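Local structure of aerobactin synthase IucC (Klebsiella pneumoniae, 6CN7) at residues F508-A513 with W574-D579; G55-L60 with V490-S495; A128-C133 with E161-F166. The protein probably catalyses the ATP-dependent joining of a second N6-acetyl-N6-hydroxylysine to N2-citryl-N6-acetyl-N6-hydroxylysine, completing the siderophore aerobactin. The protein carries 5 engineered substitutions. All blocks are in the same frame, centred on the assembly; numbering follows the deposited sequence.

Contact 1: F508-A513 with W574-D579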
loop_
_atom_site.group_PDB
_atom_site.type_symbol
_atom_site.label_atom_id
_atom_site.label_comp_id
_atom_site.label_asym_id
_atom_site.label_seq_id
_atom_site.Cartn_x
_atom_site.Cartn_y
_atom_site.Cartn_z
ATOM N N PHE A 508 9.831 -34.767 -33.024
ATOM C CA PHE A 508 10.430 -33.738 -32.180
ATOM C C PHE A 508 11.388 -34.349 -31.161
ATOM O O PHE A 508 12.542 -33.923 -31.039
ATOM C CB PHE A 508 9.315 -32.954 -31.481
ATOM C CG PHE A 508 9.796 -31.818 -30.615
ATOM C CD1 PHE A 508 10.253 -32.051 -29.327
ATOM C CD2 PHE A 508 9.762 -30.513 -31.080
ATOM C CE1 PHE A 508 10.682 -31.006 -28.528
ATOM C CE2 PHE A 508 10.187 -29.464 -30.283
ATOM C CZ PHE A 508 10.645 -29.711 -29.006
ATOM N N TYR A 509 10.925 -35.358 -30.423
ATOM C CA TYR A 509 11.736 -35.936 -29.362
ATOM C C TYR A 509 12.697 -37.004 -29.871
ATOM O O TYR A 509 13.625 -37.376 -29.144
ATOM C CB TYR A 509 10.815 -36.486 -28.275
ATOM C CG TYR A 509 10.025 -35.381 -27.609
ATOM C CD1 TYR A 509 10.578 -34.634 -26.579
ATOM C CD2 TYR A 509 8.743 -35.063 -28.033
ATOM C CE1 TYR A 509 9.867 -33.610 -25.979
ATOM C CE2 TYR A 509 8.027 -34.042 -27.441
ATOM C CZ TYR A 509 8.593 -33.320 -26.415
ATOM O OH TYR A 509 7.882 -32.303 -25.822
ATOM N N GLN A 510 12.507 -37.496 -31.099
ATOM C CA GLN A 510 13.559 -38.269 -31.754
ATOM C C GLN A 510 14.796 -37.410 -31.978
ATOM O O GLN A 510 15.926 -37.860 -31.750
ATOM C CB GLN A 510 13.061 -38.823 -33.090
ATOM C CG GLN A 510 12.217 -40.081 -32.991
ATOM C CD GLN A 510 11.665 -40.508 -34.338
ATOM O OE1 GLN A 510 11.723 -39.757 -35.311
ATOM N NE2 GLN A 510 11.125 -41.719 -34.400
ATOM N N LEU A 511 14.601 -36.166 -32.426
ATOM C CA LEU A 511 15.727 -35.269 -32.663
ATOM C C LEU A 511 16.449 -34.932 -31.364
ATOM O O LEU A 511 17.682 -34.852 -31.338
ATOM C CB LEU A 511 15.242 -33.992 -33.349
ATOM C CG LEU A 511 15.078 -34.038 -34.871
ATOM C CD1 LEU A 511 14.024 -35.036 -35.292
ATOM C CD2 LEU A 511 14.725 -32.657 -35.393
ATOM N N LEU A 512 15.701 -34.727 -30.279
ATOM C CA LEU A 512 16.328 -34.440 -28.994
ATOM C C LEU A 512 17.157 -35.625 -28.517
ATOM O O LEU A 512 18.291 -35.461 -28.053
ATOM C CB LEU A 512 15.261 -34.076 -27.959
ATOM C CG LEU A 512 15.763 -33.812 -26.536
ATOM C CD1 LEU A 512 16.786 -32.686 -26.516
ATOM C CD2 LEU A 512 14.596 -33.496 -25.609
ATOM N N ALA A 513 16.601 -36.834 -28.625
ATOM C CA ALA A 513 17.332 -38.026 -28.204
ATOM C C ALA A 513 18.585 -38.228 -29.046
ATOM O O ALA A 513 19.628 -38.647 -28.529
ATOM C CB ALA A 513 16.425 -39.252 -28.293
ATOM N N TRP A 574 12.082 -42.123 -24.327
ATOM C CA TRP A 574 12.055 -43.576 -24.455
ATOM C C TRP A 574 10.962 -44.022 -25.416
ATOM O O TRP A 574 11.147 -44.980 -26.175
ATOM C CB TRP A 574 11.846 -44.198 -23.074
ATOM C CG TRP A 574 11.790 -45.695 -23.036
ATOM C CD1 TRP A 574 12.843 -46.548 -22.898
ATOM C CD2 TRP A 574 10.615 -46.514 -23.096
ATOM N NE1 TRP A 574 12.401 -47.850 -22.881
ATOM C CE2 TRP A 574 11.037 -47.856 -23.005
ATOM C CE3 TRP A 574 9.250 -46.244 -23.225
ATOM C CZ2 TRP A 574 10.143 -48.923 -23.037
ATOM C CZ3 TRP A 574 8.363 -47.307 -23.260
ATOM C CH2 TRP A 574 8.813 -48.628 -23.166
ATOM N N LEU A 575 9.824 -43.324 -25.399
ATOM C CA LEU A 575 8.684 -43.708 -26.222
ATOM C C LEU A 575 8.967 -43.495 -27.705
ATOM O O LEU A 575 8.536 -44.294 -28.544
ATOM C CB LEU A 575 7.458 -42.907 -25.781
ATOM C CG LEU A 575 6.085 -43.232 -26.368
ATOM C CD1 LEU A 575 5.709 -44.688 -26.153
ATOM C CD2 LEU A 575 5.050 -42.314 -25.733
ATOM N N ALA A 576 9.692 -42.429 -28.046
ATOM C CA ALA A 576 9.962 -42.098 -29.440
ATOM C C ALA A 576 11.090 -42.926 -30.046
ATOM O O ALA A 576 11.286 -42.874 -31.264
ATOM C CB ALA A 576 10.297 -40.610 -29.565
ATOM N N THR A 577 11.828 -43.684 -29.237
ATOM C CA THR A 577 12.917 -44.515 -29.727
ATOM C C THR A 577 12.476 -45.932 -30.071
ATOM O O THR A 577 13.257 -46.680 -30.668
ATOM C CB THR A 577 14.037 -44.570 -28.677
ATOM O OG1 THR A 577 14.378 -43.238 -28.272
ATOM C CG2 THR A 577 15.290 -45.256 -29.227
ATOM N N ARG A 578 11.246 -46.311 -29.737
ATOM C CA ARG A 578 10.788 -47.683 -29.882
ATOM C C ARG A 578 10.032 -47.859 -31.193
ATOM O O ARG A 578 9.273 -46.980 -31.612
ATOM C CB ARG A 578 9.901 -48.078 -28.696
ATOM C CG ARG A 578 10.635 -48.081 -27.356
ATOM C CD ARG A 578 11.717 -49.157 -27.326
ATOM N NE ARG A 578 12.567 -49.098 -26.140
ATOM C CZ ARG A 578 13.584 -48.254 -25.987
ATOM N NH1 ARG A 578 13.877 -47.372 -26.934
ATOM N NH2 ARG A 578 14.311 -48.288 -24.879
ATOM N N ASP A 579 10.249 -49.005 -31.833
ATOM C CA ASP A 579 9.660 -49.298 -33.138
ATOM C C ASP A 579 8.134 -49.233 -33.104
ATOM O O ASP A 579 7.532 -48.944 -32.069
ATOM C CB ASP A 579 10.109 -50.679 -33.622
#
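Ala576 overlaps the flank of helix 505-521 with its methyl group, which lies between the stems of Tyr509 and Gln510. This is the C-terminal tail of an IucA/IucC-family synthetase: just after helix 572-575, Ala576, with Thr577 at the margin, meets a helix of the FhuF-like region. Ala576 CB is 4.4 Å from Tyr509 CB and 4.0 Å from Gln510 CG, a small apolar patch with little interlocking. Beyond its CB, the Tyr509 ring leads away from the tail. The edge of Phe508 bears on that ring, with Phe508 CD1 3.4 Å above the centre of one Tyr509 face, and Tyr509 OH is hydrogen-bonded to Trp57 NE1. Gln510 takes the other direction. Its CG stands beside the backbone N, opposite the carbonyl carbon (chi1 -81°), and the chain then runs straight out, carrying the amide past the Ala576 carbonyl, while OE1 accepts from Arg507 NH1. Farther along the helix, Ala513 CB comes only to 4.5 Å from Thr577 OG1, whose hydroxyl is bonded to Leu573 O. Arg506 adds two bonds from the same helix, NH1 to Leu575 O and NH2 to Arg578 O. The sole hydrogen bond between 508-513 and 574-579 is weak: Gln510 NE2 gives to Ala576 O at 3.3 Å, with 158° at the hydrogen.

Contact 2: G55-L60 with V490-S495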
loop_
_atom_site.group_PDB
_atom_site.type_symbol
_atom_site.label_atom_id
_atom_site.label_comp_id
_atom_site.label_asym_id
_atom_site.label_seq_id
_atom_site.Cartn_x
_atom_site.Cartn_y
_atom_site.Cartn_z
ATOM N N GLY A 55 -1.484 -34.904 -26.068
ATOM C CA GLY A 55 -0.136 -34.943 -26.591
ATOM C C GLY A 55 0.697 -36.061 -25.993
ATOM O O GLY A 55 0.236 -36.873 -25.190
ATOM N N ILE A 56 1.972 -36.082 -26.393
ATOM C CA ILE A 56 2.855 -37.186 -26.031
ATOM C C ILE A 56 3.177 -37.206 -24.542
ATOM O O ILE A 56 3.598 -38.243 -24.019
ATOM C CB ILE A 56 4.153 -37.125 -26.859
ATOM C CG1 ILE A 56 4.957 -38.414 -26.675
ATOM C CG2 ILE A 56 4.994 -35.910 -26.466
ATOM C CD1 ILE A 56 6.084 -38.581 -27.672
ATOM N N TRP A 57 3.003 -36.087 -23.840
ATOM C CA TRP A 57 3.242 -36.059 -22.404
ATOM C C TRP A 57 2.050 -36.543 -21.591
ATOM O O TRP A 57 2.184 -36.722 -20.377
ATOM C CB TRP A 57 3.610 -34.641 -21.963
ATOM C CG TRP A 57 4.963 -34.217 -22.430
ATOM C CD1 TRP A 57 5.254 -33.473 -23.532
ATOM C CD2 TRP A 57 6.214 -34.525 -21.810
ATOM N NE1 TRP A 57 6.611 -33.293 -23.637
ATOM C CE2 TRP A 57 7.224 -33.930 -22.590
ATOM C CE3 TRP A 57 6.579 -35.247 -20.670
ATOM C CZ2 TRP A 57 8.576 -34.032 -22.266
ATOM C CZ3 TRP A 57 7.919 -35.350 -20.351
ATOM C CH2 TRP A 57 8.902 -34.744 -21.145
ATOM N N GLY A 58 0.904 -36.774 -22.225
ATOM C CA GLY A 58 -0.323 -37.031 -21.505
ATOM C C GLY A 58 -1.113 -35.785 -21.178
ATOM O O GLY A 58 -2.104 -35.873 -20.445
ATOM N N TRP A 59 -0.706 -34.633 -21.701
ATOM C CA TRP A 59 -1.333 -33.355 -21.399
ATOM C C TRP A 59 -2.243 -32.950 -22.551
ATOM O O TRP A 59 -1.852 -33.048 -23.719
ATOM C CB TRP A 59 -0.259 -32.295 -21.155
ATOM C CG TRP A 59 -0.775 -30.903 -21.058
ATOM C CD1 TRP A 59 -1.608 -30.400 -20.107
ATOM C CD2 TRP A 59 -0.467 -29.816 -21.938
ATOM N NE1 TRP A 59 -1.852 -29.069 -20.343
ATOM C CE2 TRP A 59 -1.161 -28.686 -21.463
ATOM C CE3 TRP A 59 0.323 -29.692 -23.084
ATOM C CZ2 TRP A 59 -1.091 -27.449 -22.095
ATOM C CZ3 TRP A 59 0.393 -28.460 -23.710
ATOM C CH2 TRP A 59 -0.310 -27.356 -23.213
ATOM N N LEU A 60 -3.453 -32.498 -22.218
ATOM C CA LEU A 60 -4.469 -32.204 -23.220
ATOM C C LEU A 60 -4.220 -30.866 -23.907
ATOM O O LEU A 60 -3.817 -29.888 -23.272
ATOM C CB LEU A 60 -5.854 -32.187 -22.576
ATOM C CG LEU A 60 -6.370 -33.519 -22.028
ATOM C CD1 LEU A 60 -7.555 -33.284 -21.107
ATOM C CD2 LEU A 60 -6.751 -34.448 -23.169
ATOM N N VAL A 490 8.895 -26.798 -20.366
ATOM C CA VAL A 490 9.193 -25.970 -21.531
ATOM C C VAL A 490 8.864 -26.725 -22.814
ATOM O O VAL A 490 7.981 -26.317 -23.578
ATOM C CB VAL A 490 10.664 -25.508 -21.535
ATOM C CG1 VAL A 490 10.945 -24.620 -22.740
ATOM C CG2 VAL A 490 10.992 -24.778 -20.242
ATOM N N LEU A 491 9.581 -27.823 -23.066
ATOM C CA LEU A 491 9.398 -28.557 -24.315
ATOM C C LEU A 491 7.970 -29.063 -24.471
ATOM O O LEU A 491 7.461 -29.138 -25.596
ATOM C CB LEU A 491 10.385 -29.720 -24.386
ATOM C CG LEU A 491 11.762 -29.390 -24.968
ATOM C CD1 LEU A 491 12.359 -28.136 -24.340
ATOM C CD2 LEU A 491 12.695 -30.572 -24.778
ATOM N N ARG A 492 7.310 -29.416 -23.366
ATOM C CA ARG A 492 5.918 -29.849 -23.441
ATOM C C ARG A 492 5.054 -28.818 -24.152
ATOM O O ARG A 492 4.089 -29.181 -24.836
ATOM C CB ARG A 492 5.376 -30.114 -22.034
ATOM C CG ARG A 492 3.870 -30.361 -21.969
ATOM C CD ARG A 492 3.466 -31.082 -20.683
ATOM N NE ARG A 492 3.700 -30.286 -19.473
ATOM C CZ ARG A 492 2.768 -29.597 -18.820
ATOM N NH1 ARG A 492 1.511 -29.585 -19.243
ATOM N NH2 ARG A 492 3.090 -28.916 -17.729
ATOM N N PHE A 493 5.387 -27.536 -24.015
ATOM C CA PHE A 493 4.603 -26.460 -24.606
ATOM C C PHE A 493 5.113 -26.015 -25.971
ATOM O O PHE A 493 4.448 -25.205 -26.623
ATOM C CB PHE A 493 4.579 -25.258 -23.660
ATOM C CG PHE A 493 3.947 -25.552 -22.332
ATOM C CD1 PHE A 493 2.570 -25.535 -22.189
ATOM C CD2 PHE A 493 4.726 -25.850 -21.228
ATOM C CE1 PHE A 493 1.980 -25.807 -20.971
ATOM C CE2 PHE A 493 4.142 -26.124 -20.004
ATOM C CZ PHE A 493 2.768 -26.103 -19.876
ATOM N N VAL A 494 6.260 -26.515 -26.419
ATOM C CA VAL A 494 6.791 -26.179 -27.734
ATOM C C VAL A 494 6.446 -27.242 -28.767
ATOM O O VAL A 494 6.084 -26.915 -29.897
ATOM C CB VAL A 494 8.318 -25.962 -27.656
ATOM C CG1 VAL A 494 8.876 -25.593 -29.028
ATOM C CG2 VAL A 494 8.651 -24.882 -26.642
ATOM N N SER A 495 6.553 -28.517 -28.396
ATOM C CA SER A 495 6.345 -29.580 -29.371
ATOM C C SER A 495 4.948 -29.574 -29.989
ATOM O O SER A 495 4.835 -29.950 -31.167
ATOM C CB SER A 495 6.647 -30.941 -28.722
ATOM O OG SER A 495 5.741 -31.241 -27.675
#
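Arg492 runs across Trp57 with the stem of its side chain and reaches Trp59 with its tip. Its CB lies over one face of Trp57, 3.9 Å from the centroid of the five-membered ring, in a CH-pi contact. CG touches both indoles, 3.7 Å from Trp57 CD1 and 3.8 Å from Trp59 CE3. CD rests on the stem of Trp57, 3.8 Å from Trp57 CB. There the chain bends (chi3 65°), and NE turns back to its own helix, 475-499, to bond Val488 O. The two tryptophans come from the connection of a beta hairpin, between strands 46-54 and 60-62: a type I turn from Gly55 to Gly58 with a G1 beta bulge, Gly58 taking the left-handed conformation and Gly55 N bonding Trp59 O. At the tip, Arg492 NH1 stands 3.2 Å from Trp59 CG over the indole face, and the guanidinium plane meets the ring almost upright, at 88°. This is a cation-pi contact made by the rim of the guanidinium, with CZ 4.5 Å from the centroid of the Trp59 five-membered ring. NH2 forms a salt bridge with Glu22 of helix 4-25. Phe493 turns its edge to the six-membered ring of the same indole, a T-shaped pair with planes at 66°, and its CD1 comes within 3.6 Å of Trp59 CH2.

Contact 3: A128-C133 with E161-F166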
loop_
_atom_site.group_PDB
_atom_site.type_symbol
_atom_site.label_atom_id
_atom_site.label_comp_id
_atom_site.label_asym_id
_atom_site.label_seq_id
_atom_site.Cartn_x
_atom_site.Cartn_y
_atom_site.Cartn_z
ATOM N N ALA A 128 13.648 -6.278 -28.247
ATOM C CA ALA A 128 13.760 -7.447 -27.379
ATOM C C ALA A 128 13.055 -7.225 -26.047
ATOM O O ALA A 128 12.382 -8.125 -25.533
ATOM C CB ALA A 128 15.233 -7.789 -27.155
ATOM N N ASP A 129 13.188 -6.025 -25.476
ATOM C CA ASP A 129 12.591 -5.756 -24.172
ATOM C C ASP A 129 11.072 -5.673 -24.249
ATOM O O ASP A 129 10.383 -6.054 -23.296
ATOM C CB ASP A 129 13.160 -4.463 -23.590
ATOM C CG ASP A 129 14.650 -4.555 -23.312
ATOM O OD1 ASP A 129 15.134 -5.668 -23.016
ATOM O OD2 ASP A 129 15.338 -3.515 -23.391
ATOM N N ARG A 130 10.529 -5.176 -25.362
ATOM C CA ARG A 130 9.080 -5.121 -25.500
ATOM C C ARG A 130 8.501 -6.511 -25.726
ATOM O O ARG A 130 7.433 -6.839 -25.195
ATOM C CB ARG A 130 8.697 -4.178 -26.641
ATOM C CG ARG A 130 7.200 -4.111 -26.926
ATOM C CD ARG A 130 6.375 -3.811 -25.691
ATOM N NE ARG A 130 6.804 -2.585 -25.021
ATOM C CZ ARG A 130 6.282 -1.381 -25.233
ATOM N NH1 ARG A 130 6.752 -0.334 -24.570
ATOM N NH2 ARG A 130 5.292 -1.215 -26.103
ATOM N N LEU A 131 9.186 -7.343 -26.514
ATOM C CA LEU A 131 8.711 -8.704 -26.737
ATOM C C LEU A 131 8.657 -9.481 -25.428
ATOM O O LEU A 131 7.680 -10.190 -25.158
ATOM C CB LEU A 131 9.609 -9.414 -27.750
ATOM C CG LEU A 131 9.294 -10.890 -28.027
ATOM C CD1 LEU A 131 7.861 -11.072 -28.502
ATOM C CD2 LEU A 131 10.270 -11.457 -29.049
ATOM N N GLN A 132 9.658 -9.334 -24.605
ATOM C CA GLN A 132 9.662 -9.977 -23.345
ATOM C C GLN A 132 8.492 -9.547 -22.513
ATOM O O GLN A 132 7.924 -10.338 -21.864
ATOM C CB GLN A 132 10.958 -9.789 -22.600
ATOM C CG GLN A 132 10.908 -10.286 -21.190
ATOM C CD GLN A 132 12.201 -10.373 -20.456
ATOM O OE1 GLN A 132 12.238 -10.810 -19.354
ATOM N NE2 GLN A 132 13.251 -9.987 -21.072
ATOM N N CYS A 133 8.135 -8.293 -22.549
ATOM C CA CYS A 133 6.973 -7.802 -21.818
ATOM C C CYS A 133 5.683 -8.466 -22.289
ATOM O O CYS A 133 4.776 -8.695 -21.484
ATOM C CB CYS A 133 6.857 -6.283 -21.967
ATOM S SG CYS A 133 8.046 -5.330 -20.992
ATOM N N GLU A 161 3.732 -7.231 -18.005
ATOM C CA GLU A 161 2.761 -7.311 -19.092
ATOM C C GLU A 161 2.189 -5.951 -19.477
ATOM O O GLU A 161 1.537 -5.852 -20.523
ATOM C CB GLU A 161 1.620 -8.268 -18.730
ATOM C CG GLU A 161 0.827 -7.903 -17.482
ATOM C CD GLU A 161 1.381 -8.546 -16.229
ATOM O OE1 GLU A 161 2.561 -8.963 -16.239
ATOM O OE2 GLU A 161 0.630 -8.640 -15.232
ATOM N N TYR A 162 2.415 -4.907 -18.675
ATOM C CA TYR A 162 1.986 -3.561 -19.032
ATOM C C TYR A 162 3.106 -2.709 -19.616
ATOM O O TYR A 162 2.819 -1.673 -20.226
ATOM C CB TYR A 162 1.388 -2.861 -17.805
ATOM C CG TYR A 162 0.184 -3.586 -17.246
ATOM C CD1 TYR A 162 -1.085 -3.367 -17.761
ATOM C CD2 TYR A 162 0.319 -4.500 -16.208
ATOM C CE1 TYR A 162 -2.189 -4.035 -17.258
ATOM C CE2 TYR A 162 -0.777 -5.170 -15.697
ATOM C CZ TYR A 162 -2.028 -4.935 -16.226
ATOM O OH TYR A 162 -3.119 -5.606 -15.716
ATOM N N ALA A 163 4.365 -3.111 -19.437
ATOM C CA ALA A 163 5.502 -2.476 -20.108
ATOM C C ALA A 163 5.618 -0.996 -19.748
ATOM O O ALA A 163 6.005 -0.168 -20.574
ATOM C CB ALA A 163 5.413 -2.656 -21.625
ATOM N N ASN A 164 5.282 -0.658 -18.511
ATOM C CA ASN A 164 5.465 0.700 -18.026
ATOM C C ASN A 164 6.811 0.835 -17.321
ATOM O O ASN A 164 7.390 -0.140 -16.837
ATOM C CB ASN A 164 4.334 1.091 -17.078
ATOM C CG ASN A 164 3.044 1.406 -17.810
ATOM O OD1 ASN A 164 3.054 2.046 -18.862
ATOM N ND2 ASN A 164 1.925 0.955 -17.259
ATOM N N THR A 165 7.305 2.065 -17.269
ATOM C CA THR A 165 8.600 2.363 -16.680
ATOM C C THR A 165 8.424 3.179 -15.405
ATOM O O THR A 165 7.354 3.722 -15.125
ATOM C CB THR A 165 9.490 3.116 -17.671
ATOM O OG1 THR A 165 8.881 4.370 -18.010
ATOM C CG2 THR A 165 9.700 2.298 -18.931
ATOM N N PHE A 166 9.502 3.266 -14.629
ATOM C CA PHE A 166 9.450 3.987 -13.366
ATOM C C PHE A 166 10.866 4.257 -12.882
ATOM O O PHE A 166 11.818 3.566 -13.255
ATOM C CB PHE A 166 8.656 3.210 -12.309
ATOM C CG PHE A 166 9.106 1.783 -12.130
ATOM C CD1 PHE A 166 8.587 0.773 -12.925
ATOM C CD2 PHE A 166 10.045 1.452 -11.164
ATOM C CE1 PHE A 166 8.995 -0.539 -12.759
ATOM C CE2 PHE A 166 10.457 0.142 -10.995
ATOM C CZ PHE A 166 9.931 -0.853 -11.794
#
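Arg130 is the first residue of helix 128-133 to reach the 161-166 segment, and it does so with the flat of its guanidinium over the methyl group of Ala163. Its CG is anti to the backbone N (chi1 177°), and the chain then bends at chi2 and again, in the same sense, at chi3, which swings the planar end back toward Ala163. NE is 3.7 Å and CZ 3.9 Å from Ala163 CB, so the methyl lies against one face of the group, a van der Waals contact between guanidinium and methyl made by an arginine in an exposed position. Cys133, about one helical turn after Arg130, closes on the same alanine from a buried position: Cys133 CB lies 3.9 Å and Cys133 SG 3.8 Å from Ala163 CB. The methyl therefore faces both Arg130 and Cys133. Ala163 itself has left-handed helical backbone angles, and its CB points toward the helix. The carbonyl at the end of the helix meets the chain two residues earlier, where Glu161 CA points its hydrogen at Cys133 O, a nearly straight CA-H...O contact of 3.4 Å with 167° at the hydrogen. The Glu161 side chain leaves in another direction, its carboxylate salt-bridged to Arg147. In the IucA/IucC domain the contact thus joins a short helix to the turn leading into strand 165-174 of the large antiparallel sheet: Cys133 also packs on Leu255 of neighbouring strand 252-256, Phe166 shares backbone hydrogen bonds with Trp254 of that strand, and Glu161 and Tyr162 lean on helix 91-114.

Overall arrangement
Contacts 1 and 2 adjoin, their centres 14 Å apart, on helices 505-521 and 475-499, which follow each other in sequence. Tyr509 OH of contact 1 is probably hydrogen-bonded to Trp57 NE1 and Ser495 OG of contact 2, and Leu512 meets Leu491, CD2 to CD2 at 3.6 Å. Contact 1 is mostly buried though farthest from the chain's centre, and joins the chain's end through a methyl and a weak hydrogen bond from a glutamine amide. Contacts 2 and 3 are partly buried. Contact 2 sets aromatic faces around a buried cation; contact 3, about 28 Å from it and 38 Å from contact 1 between centres, uses an arginine, a cysteine, an alanine methyl and a backbone carbonyl.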